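Local coordinates for protein putative oxidoreductase (Bacteroides fragilis NCTC 9343, PDB 3EOF) that binds flavin mononucleotide and probably acts as an oxidoreductase of the nitroreductase family, using the flavin as its redox cofactor, at residues Glu56-Val68 with Leu131-Leu145. Numbering follows the deposited sequence.
Sequences EILSPAHFNQPMV and LGTTTYNPQMIIDAL. With FMN (flavin mononucleotide), chain C.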
ATOM      1  N   GLU A  56      -7.721 -19.489 -15.475  1.00 24.32           N
ATOM      2  CA  GLU A  56      -7.978 -19.199 -16.885  1.00 28.41           C
ATOM      3  C   GLU A  56      -8.968 -18.054 -17.051  1.00 27.72           C
ATOM      4  O   GLU A  56      -8.860 -17.269 -17.999  1.00 27.52           O
ATOM      5  CB  GLU A  56      -8.468 -20.448 -17.625  1.00 27.65           C
ATOM      6  CG  GLU A  56      -7.347 -21.360 -18.083  1.00 38.49           C
ATOM      7  CD  GLU A  56      -7.831 -22.745 -18.473  1.00 38.96           C
ATOM      8  OE1 GLU A  56      -9.074 -22.979 -18.576  1.00 51.35           O
ATOM      9  OE2 GLU A  56      -6.938 -23.608 -18.667  1.00 61.55           O
ATOM     10  N   ILE A  57      -9.944 -17.991 -16.146  1.00 26.58           N
ATOM     11  CA  ILE A  57     -10.922 -16.901 -16.109  1.00 27.53           C
ATOM     12  C   ILE A  57     -10.281 -15.552 -15.717  1.00 26.16           C
ATOM     13  O   ILE A  57     -10.566 -14.540 -16.339  1.00 28.46           O
ATOM     14  CB  ILE A  57     -12.106 -17.257 -15.188  1.00 26.69           C
ATOM     15  CG1 ILE A  57     -12.932 -18.390 -15.826  1.00 22.90           C
ATOM     16  CG2 ILE A  57     -12.969 -16.057 -14.976  1.00 30.35           C
ATOM     17  CD1 ILE A  57     -13.947 -18.961 -14.872  1.00 27.89           C
ATOM     18  N   LEU A  58      -9.398 -15.557 -14.724  1.00 27.05           N
ATOM     19  CA  LEU A  58      -8.666 -14.344 -14.282  1.00 26.05           C
ATOM     20  C   LEU A  58      -7.629 -13.858 -15.256  1.00 25.32           C
ATOM     21  O   LEU A  58      -7.282 -12.691 -15.268  1.00 27.95           O
ATOM     22  CB  LEU A  58      -7.915 -14.587 -12.958  1.00 25.90           C
ATOM     23  CG  LEU A  58      -8.676 -14.587 -11.645  1.00 26.28           C
ATOM     24  CD1 LEU A  58      -7.669 -14.739 -10.483  1.00 30.47           C
ATOM     25  CD2 LEU A  58      -9.502 -13.262 -11.561  1.00 28.56           C
ATOM     26  N   SER A  59      -7.101 -14.787 -16.035  1.00 25.55           N
ATOM     27  CA  SER A  59      -5.996 -14.529 -16.961  1.00 26.12           C
ATOM     28  C   SER A  59      -6.179 -13.346 -17.903  1.00 26.05           C
ATOM     29  O   SER A  59      -5.285 -12.523 -18.026  1.00 26.09           O
ATOM     30  CB  SER A  59      -5.659 -15.815 -17.750  1.00 21.49           C
ATOM     31  OG  SER A  59      -4.368 -15.708 -18.318  1.00 33.40           O
ATOM     32  N   PRO A  60      -7.318 -13.267 -18.606  1.00 26.55           N
ATOM     33  CA  PRO A  60      -7.568 -12.135 -19.503  1.00 27.25           C
ATOM     34  C   PRO A  60      -7.591 -10.782 -18.811  1.00 24.20           C
ATOM     35  O   PRO A  60      -7.144  -9.792 -19.396  1.00 26.79           O
ATOM     36  CB  PRO A  60      -8.962 -12.438 -20.092  1.00 26.55           C
ATOM     37  CG  PRO A  60      -9.205 -13.837 -19.840  1.00 28.12           C
ATOM     38  CD  PRO A  60      -8.419 -14.229 -18.624  1.00 27.43           C
ATOM     39  N   ALA A  61      -8.145 -10.738 -17.596  1.00 24.22           N
ATOM     40  CA  ALA A  61      -8.177  -9.537 -16.763  1.00 23.31           C
ATOM     41  C   ALA A  61      -6.735  -8.995 -16.596  1.00 26.06           C
ATOM     42  O   ALA A  61      -6.481  -7.770 -16.593  1.00 27.08           O
ATOM     43  CB  ALA A  61      -8.780  -9.874 -15.390  1.00 22.91           C
ATOM     44  N   HIS A  62      -5.791  -9.934 -16.472  1.00 26.93           N
ATOM     45  CA  HIS A  62      -4.387  -9.627 -16.286  1.00 23.93           C
ATOM     46  C   HIS A  62      -3.599  -9.681 -17.591  1.00 23.58           C
ATOM     47  O   HIS A  62      -2.397  -9.855 -17.576  1.00 22.93           O
ATOM     48  CB  HIS A  62      -3.803 -10.546 -15.209  1.00 24.88           C
ATOM     49  CG  HIS A  62      -4.451 -10.342 -13.878  1.00 17.43           C
ATOM     50  ND1 HIS A  62      -4.274  -9.188 -13.158  1.00 18.54           N
ATOM     51  CD2 HIS A  62      -5.364 -11.075 -13.199  1.00 17.53           C
ATOM     52  CE1 HIS A  62      -4.987  -9.251 -12.046  1.00 20.91           C
ATOM     53  NE2 HIS A  62      -5.643 -10.397 -12.034  1.00 22.12           N
ATOM     54  N   PHE A  63      -4.278  -9.439 -18.710  1.00 23.68           N
ATOM     55  CA  PHE A  63      -3.667  -9.419 -20.027  1.00 27.74           C
ATOM     56  C   PHE A  63      -2.953 -10.711 -20.409  1.00 27.65           C
ATOM     57  O   PHE A  63      -2.002 -10.696 -21.230  1.00 22.70           O
ATOM     58  CB  PHE A  63      -2.706  -8.227 -20.214  1.00 30.80           C
ATOM     59  CG  PHE A  63      -3.322  -6.888 -19.952  1.00 37.51           C
ATOM     60  CD1 PHE A  63      -4.590  -6.576 -20.404  1.00 42.69           C
ATOM     61  CD2 PHE A  63      -2.600  -5.906 -19.299  1.00 51.64           C
ATOM     62  CE1 PHE A  63      -5.145  -5.348 -20.139  1.00 42.64           C
ATOM     63  CE2 PHE A  63      -3.167  -4.656 -19.059  1.00 48.73           C
ATOM     64  CZ  PHE A  63      -4.433  -4.400 -19.468  1.00 40.38           C
ATOM     65  N   ASN A  64      -3.436 -11.820 -19.852  1.00 27.68           N
ATOM     66  CA  ASN A  64      -2.880 -13.141 -20.121  1.00 27.92           C
ATOM     67  C   ASN A  64      -1.398 -13.300 -19.813  1.00 26.69           C
ATOM     68  O   ASN A  64      -0.660 -14.028 -20.488  1.00 27.88           O
ATOM     69  CB  ASN A  64      -3.239 -13.532 -21.548  1.00 29.63           C
ATOM     70  CG  ASN A  64      -4.701 -13.815 -21.688  1.00 33.72           C
ATOM     71  OD1 ASN A  64      -5.352 -13.357 -22.634  1.00 31.88           O
ATOM     72  ND2 ASN A  64      -5.252 -14.553 -20.709  1.00 26.66           N
ATOM     73  N   GLN A  65      -0.975 -12.599 -18.768  1.00 27.09           N
ATOM     74  CA  GLN A  65       0.394 -12.693 -18.304  1.00 24.83           C
ATOM     75  C   GLN A  65       0.457 -14.085 -17.789  1.00 24.50           C
ATOM     76  O   GLN A  65      -0.453 -14.509 -17.081  1.00 25.69           O
ATOM     77  CB  GLN A  65       0.690 -11.702 -17.212  1.00 25.44           C
ATOM     78  CG  GLN A  65       0.569 -10.276 -17.653  1.00 28.18           C
ATOM     79  CD  GLN A  65       0.932  -9.331 -16.557  1.00 32.06           C
ATOM     80  OE1 GLN A  65       2.112  -9.149 -16.290  1.00 29.11           O
ATOM     81  NE2 GLN A  65      -0.070  -8.723 -15.910  1.00 25.75           N
ATOM     82  N   PRO A  66       1.513 -14.819 -18.155  1.00 23.56           N
ATOM     83  CA  PRO A  66       1.583 -16.252 -17.868  1.00 24.43           C
ATOM     84  C   PRO A  66       1.525 -16.684 -16.432  1.00 23.79           C
ATOM     85  O   PRO A  66       1.053 -17.768 -16.170  1.00 22.66           O
ATOM     86  CB  PRO A  66       2.884 -16.694 -18.557  1.00 25.51           C
ATOM     87  CG  PRO A  66       3.667 -15.426 -18.781  1.00 26.42           C
ATOM     88  CD  PRO A  66       2.686 -14.334 -18.905  1.00 24.70           C
HETATM   89  N   MSE A  67       1.923 -15.811 -15.520  1.00 25.09           N
HETATM   90  CA  MSE A  67       2.014 -16.121 -14.099  1.00 25.03           C
HETATM   91  C   MSE A  67       0.681 -16.458 -13.470  1.00 25.38           C
HETATM   92  O   MSE A  67       0.638 -17.145 -12.457  1.00 22.65           O
HETATM   93  CB  MSE A  67       2.622 -14.943 -13.307  1.00 27.23           C
HETATM   94  CG  MSE A  67       4.032 -14.510 -13.679  1.00 31.58           C
HETATM   95 SE   MSE A  67       4.175 -13.324 -15.206  0.75 23.64          SE
HETATM   96  CE  MSE A  67       3.469 -11.712 -14.435  1.00 20.75           C
ATOM     97  N   VAL A  68      -0.406 -15.924 -14.029  1.00 24.91           N
ATOM     98  CA  VAL A  68      -1.731 -16.242 -13.503  1.00 23.69           C
ATOM     99  C   VAL A  68      -2.058 -17.745 -13.604  1.00 25.48           C
ATOM    100  O   VAL A  68      -2.676 -18.306 -12.705  1.00 25.60           O
ATOM    101  CB  VAL A  68      -2.872 -15.456 -14.204  1.00 20.78           C
ATOM    102  CG1 VAL A  68      -4.210 -15.875 -13.602  1.00 19.84           C
ATOM    103  CG2 VAL A  68      -2.673 -13.936 -14.059  1.00 22.23           C
ATOM    104  N   LEU A 131       0.623  -8.091  -9.950  1.00 26.55           N
ATOM    105  CA  LEU A 131       0.046  -7.804 -11.254  1.00 30.55           C
ATOM    106  C   LEU A 131      -0.656  -6.414 -11.095  1.00 32.99           C
ATOM    107  O   LEU A 131      -1.636  -6.214 -10.266  1.00 32.75           O
ATOM    108  CB  LEU A 131      -0.903  -8.902 -11.741  1.00 28.52           C
ATOM    109  CG  LEU A 131      -0.490 -10.376 -11.576  1.00 29.12           C
ATOM    110  CD1 LEU A 131      -1.709 -11.275 -11.805  1.00 26.34           C
ATOM    111  CD2 LEU A 131       0.710 -10.779 -12.469  1.00 27.55           C
ATOM    112  N   GLY A 132      -0.123  -5.466 -11.883  1.00 31.83           N
ATOM    113  CA  GLY A 132      -0.615  -4.082 -11.939  1.00 32.55           C
ATOM    114  C   GLY A 132      -1.868  -3.988 -12.778  1.00 32.19           C
ATOM    115  O   GLY A 132      -2.619  -2.977 -12.765  1.00 31.97           O
ATOM    116  N   THR A 133      -2.122  -5.075 -13.490  1.00 28.60           N
ATOM    117  CA  THR A 133      -3.301  -5.185 -14.337  1.00 26.11           C
ATOM    118  C   THR A 133      -4.623  -5.192 -13.560  1.00 24.38           C
ATOM    119  O   THR A 133      -5.708  -5.025 -14.141  1.00 22.96           O
ATOM    120  CB  THR A 133      -3.160  -6.415 -15.203  1.00 26.54           C
ATOM    121  OG1 THR A 133      -2.672  -7.504 -14.391  1.00 25.62           O
ATOM    122  CG2 THR A 133      -2.143  -6.129 -16.288  1.00 22.74           C
ATOM    123  N   THR A 134      -4.541  -5.393 -12.249  1.00 22.68           N
ATOM    124  CA  THR A 134      -5.724  -5.413 -11.385  1.00 22.03           C
ATOM    125  C   THR A 134      -6.538  -4.144 -11.453  1.00 22.02           C
ATOM    126  O   THR A 134      -7.747  -4.206 -11.355  1.00 19.43           O
ATOM    127  CB  THR A 134      -5.316  -5.623  -9.894  1.00 17.14           C
ATOM    128  OG1 THR A 134      -4.534  -6.795  -9.792  1.00 22.55           O
ATOM    129  CG2 THR A 134      -6.489  -5.815  -9.031  1.00 17.10           C
ATOM    130  N   THR A 135      -5.851  -2.994 -11.536  1.00 23.20           N
ATOM    131  CA  THR A 135      -6.469  -1.685 -11.612  1.00 22.69           C
ATOM    132  C   THR A 135      -6.712  -1.271 -13.083  1.00 20.77           C
ATOM    133  O   THR A 135      -7.305  -0.238 -13.352  1.00 22.24           O
ATOM    134  CB  THR A 135      -5.680  -0.672 -10.775  1.00 27.54           C
ATOM    135  OG1 THR A 135      -4.281  -0.829 -11.018  1.00 28.51           O
ATOM    136  CG2 THR A 135      -5.916  -0.919  -9.288  1.00 25.41           C
ATOM    137  N   TYR A 136      -6.263  -2.070 -14.045  1.00 22.14           N
ATOM    138  CA  TYR A 136      -6.661  -1.822 -15.475  1.00 24.00           C
ATOM    139  C   TYR A 136      -7.988  -2.502 -15.752  1.00 24.54           C
ATOM    140  O   TYR A 136      -8.825  -2.015 -16.547  1.00 26.31           O
ATOM    141  CB  TYR A 136      -5.632  -2.341 -16.484  1.00 27.09           C
ATOM    142  CG  TYR A 136      -4.408  -1.481 -16.555  1.00 36.86           C
ATOM    143  CD1 TYR A 136      -3.476  -1.499 -15.516  1.00 39.62           C
ATOM    144  CD2 TYR A 136      -4.200  -0.622 -17.629  1.00 46.39           C
ATOM    145  CE1 TYR A 136      -2.364  -0.704 -15.545  1.00 47.41           C
ATOM    146  CE2 TYR A 136      -3.090   0.197 -17.672  1.00 52.84           C
ATOM    147  CZ  TYR A 136      -2.162   0.146 -16.627  1.00 51.36           C
ATOM    148  OH  TYR A 136      -1.044   0.955 -16.648  1.00 51.04           O
ATOM    149  N   ASN A 137      -8.148  -3.691 -15.169  1.00 24.18           N
ATOM    150  CA  ASN A 137      -9.373  -4.481 -15.372  1.00 23.69           C
ATOM    151  C   ASN A 137     -10.105  -4.868 -14.111  1.00 22.40           C
ATOM    152  O   ASN A 137     -10.484  -6.031 -13.955  1.00 25.16           O
ATOM    153  CB  ASN A 137      -9.026  -5.738 -16.140  1.00 23.30           C
ATOM    154  CG  ASN A 137      -8.901  -5.502 -17.627  1.00 19.57           C
ATOM    155  OD1 ASN A 137      -9.733  -4.828 -18.241  1.00 34.34           O
ATOM    156  ND2 ASN A 137      -7.880  -6.105 -18.226  1.00 22.53           N
ATOM    157  N   PRO A 138     -10.383  -3.886 -13.246  1.00 24.71           N
ATOM    158  CA  PRO A 138     -11.055  -4.231 -12.008  1.00 24.77           C
ATOM    159  C   PRO A 138     -12.451  -4.779 -12.272  1.00 22.54           C
ATOM    160  O   PRO A 138     -12.875  -5.701 -11.603  1.00 23.62           O
ATOM    161  CB  PRO A 138     -11.082  -2.889 -11.227  1.00 20.78           C
ATOM    162  CG  PRO A 138     -11.065  -1.838 -12.316  1.00 23.55           C
ATOM    163  CD  PRO A 138     -10.132  -2.431 -13.335  1.00 25.45           C
ATOM    164  N   GLN A 139     -13.184  -4.263 -13.242  1.00 24.15           N
ATOM    165  CA  GLN A 139     -14.508  -4.827 -13.443  1.00 21.85           C
ATOM    166  C   GLN A 139     -14.480  -6.324 -13.706  1.00 20.98           C
ATOM    167  O   GLN A 139     -15.304  -7.039 -13.182  1.00 25.10           O
ATOM    168  CB  GLN A 139     -15.267  -4.117 -14.547  1.00 22.41           C
ATOM    169  CG  GLN A 139     -16.794  -4.520 -14.569  1.00 25.08           C
ATOM    170  CD  GLN A 139     -17.505  -4.167 -13.270  1.00 27.89           C
ATOM    171  OE1 GLN A 139     -17.477  -3.022 -12.862  1.00 31.38           O
ATOM    172  NE2 GLN A 139     -18.131  -5.158 -12.605  1.00 24.15           N
HETATM  173  N   MSE A 140     -13.533  -6.797 -14.513  1.00 24.35           N
HETATM  174  CA  MSE A 140     -13.419  -8.214 -14.875  1.00 21.91           C
HETATM  175  C   MSE A 140     -13.068  -9.049 -13.680  1.00 18.88           C
HETATM  176  O   MSE A 140     -13.500 -10.170 -13.553  1.00 20.65           O
HETATM  177  CB  MSE A 140     -12.353  -8.409 -15.936  1.00 20.45           C
HETATM  178  CG  MSE A 140     -12.729  -7.841 -17.327  1.00 23.48           C
HETATM  179 SE   MSE A 140     -11.281  -8.070 -18.624  0.75 27.94          SE
HETATM  180  CE  MSE A 140     -11.353  -9.857 -18.858  1.00 27.14           C
ATOM    181  N   ILE A 141     -12.250  -8.521 -12.825  1.00 18.96           N
ATOM    182  CA  ILE A 141     -11.863  -9.232 -11.597  1.00 18.32           C
ATOM    183  C   ILE A 141     -13.089  -9.220 -10.708  1.00 23.83           C
ATOM    184  O   ILE A 141     -13.412 -10.222 -10.108  1.00 25.53           O
ATOM    185  CB  ILE A 141     -10.662  -8.549 -10.961  1.00 20.15           C
ATOM    186  CG1 ILE A 141      -9.474  -8.671 -11.915  1.00 20.80           C
ATOM    187  CG2 ILE A 141     -10.297  -9.182  -9.610  1.00 14.61           C
ATOM    188  CD1 ILE A 141      -8.273  -7.839 -11.555  1.00 15.95           C
ATOM    189  N   ILE A 142     -13.808  -8.087 -10.650  1.00 23.31           N
ATOM    190  CA  ILE A 142     -15.034  -8.028  -9.856  1.00 23.62           C
ATOM    191  C   ILE A 142     -16.044  -9.099 -10.281  1.00 22.79           C
ATOM    192  O   ILE A 142     -16.612  -9.778  -9.438  1.00 21.19           O
ATOM    193  CB  ILE A 142     -15.666  -6.639  -9.882  1.00 21.79           C
ATOM    194  CG1 ILE A 142     -14.798  -5.681  -9.044  1.00 24.38           C
ATOM    195  CG2 ILE A 142     -17.117  -6.708  -9.386  1.00 22.08           C
ATOM    196  CD1 ILE A 142     -15.003  -4.217  -9.440  1.00 23.52           C
ATOM    197  N   ASP A 143     -16.282  -9.208 -11.593  1.00 21.68           N
ATOM    198  CA  ASP A 143     -17.177 -10.168 -12.115  1.00 22.33           C
ATOM    199  C   ASP A 143     -16.639 -11.582 -11.838  1.00 23.74           C
ATOM    200  O   ASP A 143     -17.385 -12.479 -11.415  1.00 26.02           O
ATOM    201  CB  ASP A 143     -17.330  -9.973 -13.641  1.00 21.47           C
ATOM    202  CG  ASP A 143     -17.947  -8.640 -14.013  1.00 24.86           C
ATOM    203  OD1 ASP A 143     -18.590  -8.010 -13.157  1.00 26.03           O
ATOM    204  OD2 ASP A 143     -17.819  -8.235 -15.199  1.00 40.55           O
ATOM    205  N   ALA A 144     -15.342 -11.787 -12.033  1.00 23.54           N
ATOM    206  CA  ALA A 144     -14.764 -13.134 -11.895  1.00 20.86           C
ATOM    207  C   ALA A 144     -14.850 -13.679 -10.485  1.00 22.51           C
ATOM    208  O   ALA A 144     -15.227 -14.854 -10.301  1.00 23.27           O
ATOM    209  CB  ALA A 144     -13.314 -13.171 -12.416  1.00 19.45           C
ATOM    210  N   LEU A 145     -14.556 -12.819  -9.510  1.00 19.41           N
ATOM    211  CA  LEU A 145     -14.487 -13.223  -8.106  1.00 23.24           C
ATOM    212  C   LEU A 145     -15.755 -12.893  -7.342  1.00 23.24           C
ATOM    213  O   LEU A 145     -15.836 -13.123  -6.138  1.00 17.67           O
ATOM    214  CB  LEU A 145     -13.276 -12.589  -7.431  1.00 20.04           C
ATOM    215  CG  LEU A 145     -11.946 -12.781  -8.177  1.00 19.22           C
ATOM    216  CD1 LEU A 145     -10.816 -12.143  -7.436  1.00 13.86           C
ATOM    217  CD2 LEU A 145     -11.682 -14.274  -8.452  1.00 16.35           C
TER
HETATM  218  N1  FMN C 300       5.463  -7.395 -13.028  1.00 33.36           N
HETATM  219  C2  FMN C 300       4.920  -7.965 -14.185  1.00 35.43           C
HETATM  220  O2  FMN C 300       5.561  -8.795 -14.850  1.00 31.38           O
HETATM  221  N3  FMN C 300       3.655  -7.590 -14.643  1.00 32.31           N
HETATM  222  C4  FMN C 300       2.864  -6.633 -13.975  1.00 40.49           C
HETATM  223  O4  FMN C 300       1.590  -6.628 -14.166  1.00 35.07           O
HETATM  224  C4A FMN C 300       3.448  -6.051 -12.806  1.00 35.71           C
HETATM  225  N5  FMN C 300       2.736  -5.095 -12.095  1.00 35.20           N
HETATM  226  C5A FMN C 300       3.233  -4.534 -10.928  1.00 40.60           C
HETATM  227  C6  FMN C 300       2.430  -3.592 -10.270  1.00 36.95           C
HETATM  228  C7  FMN C 300       2.864  -2.979  -9.109  1.00 34.24           C
HETATM  229  C7M FMN C 300       1.962  -1.962  -8.472  1.00 31.24           C
HETATM  230  C8  FMN C 300       4.120  -3.296  -8.597  1.00 30.00           C
HETATM  231  C8M FMN C 300       4.468  -2.811  -7.229  1.00 29.62           C
HETATM  232  C9  FMN C 300       4.937  -4.244  -9.254  1.00 35.91           C
HETATM  233  C9A FMN C 300       4.512  -4.889 -10.444  1.00 31.66           C
HETATM  234  N10 FMN C 300       5.270  -5.845 -11.166  1.00 33.30           N
HETATM  235  C10 FMN C 300       4.739  -6.422 -12.334  1.00 36.13           C
HETATM  236  C1' FMN C 300       6.694  -6.227 -10.770  1.00 23.93           C
HETATM  237  C2' FMN C 300       7.633  -5.093 -11.154  1.00 24.82           C
HETATM  238  O2' FMN C 300       7.750  -5.070 -12.583  1.00 36.23           O
HETATM  239  C3' FMN C 300       8.959  -5.192 -10.425  1.00 31.32           C
HETATM  240  O3' FMN C 300       8.828  -4.998  -9.004  1.00 25.00           O
HETATM  241  C4' FMN C 300       9.995  -4.191 -10.954  1.00 27.01           C
HETATM  242  O4' FMN C 300      10.405  -4.536 -12.263  1.00 34.24           O
HETATM  243  C5' FMN C 300      11.240  -4.261 -10.115  1.00 18.34           C
HETATM  244  O5' FMN C 300      11.595  -5.646 -10.126  1.00 26.25           O
HETATM  245  P   FMN C 300      11.943  -6.450  -8.751  1.00 38.94           P
HETATM  246  O1P FMN C 300      10.699  -6.542  -7.843  1.00 20.30           O
HETATM  247  O2P FMN C 300      13.023  -5.686  -8.029  1.00 30.73           O
HETATM  248  O3P FMN C 300      12.530  -7.784  -9.234  1.00 32.22           O
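Two first torsions bring His62 and Thr133 together: the imidazole of His62 swings back beside its own backbone N (chi1 -63°), and Thr133 holds OG1 between its backbone N and carbonyl carbon (chi1 44°), aimed at the ring edge. His62 ND1 and Thr133 OG1 share a hydrogen bond of 2.6 Å, with OG1 in the ring plane. Leu131 CD1 sits over one face of the same imidazole, a CH-pi contact 3.6 Å from the ring centroid, so bond and methyl together help to hold the ring's rotation. A second polar link runs from Asn137 ND2 to Ala61 O (2.7 Å, 165° at the hydrogen). Next to this bond, Phe63 turns its ring edge toward the face of Tyr136 in an offset edge-to-face pair. Ala61 CB packs on Ile141 CG1 at 3.7 Å, while Leu58 CD2 meets Ala144 and Leu145 of helix 138-145. Toward the cofactor, Leu131 CD2 touches Met67 CE, and Gln65, whose NE2 also bonds to His62 O, accepts from flavin N3 through OE1 (2.7 Å) and donates to flavin O4. Gly132 N donates to flavin O4 as well, at 3.1 Å, and weakly to flavin N5. Reading the pyrimidine edge and N5 through a glutamine side chain and a backbone amide is characteristic of the FMN site of the nitroreductase fold, which Arg9, Thr11, Arg13, Arg171 and the second subunit's Thr37 N help complete.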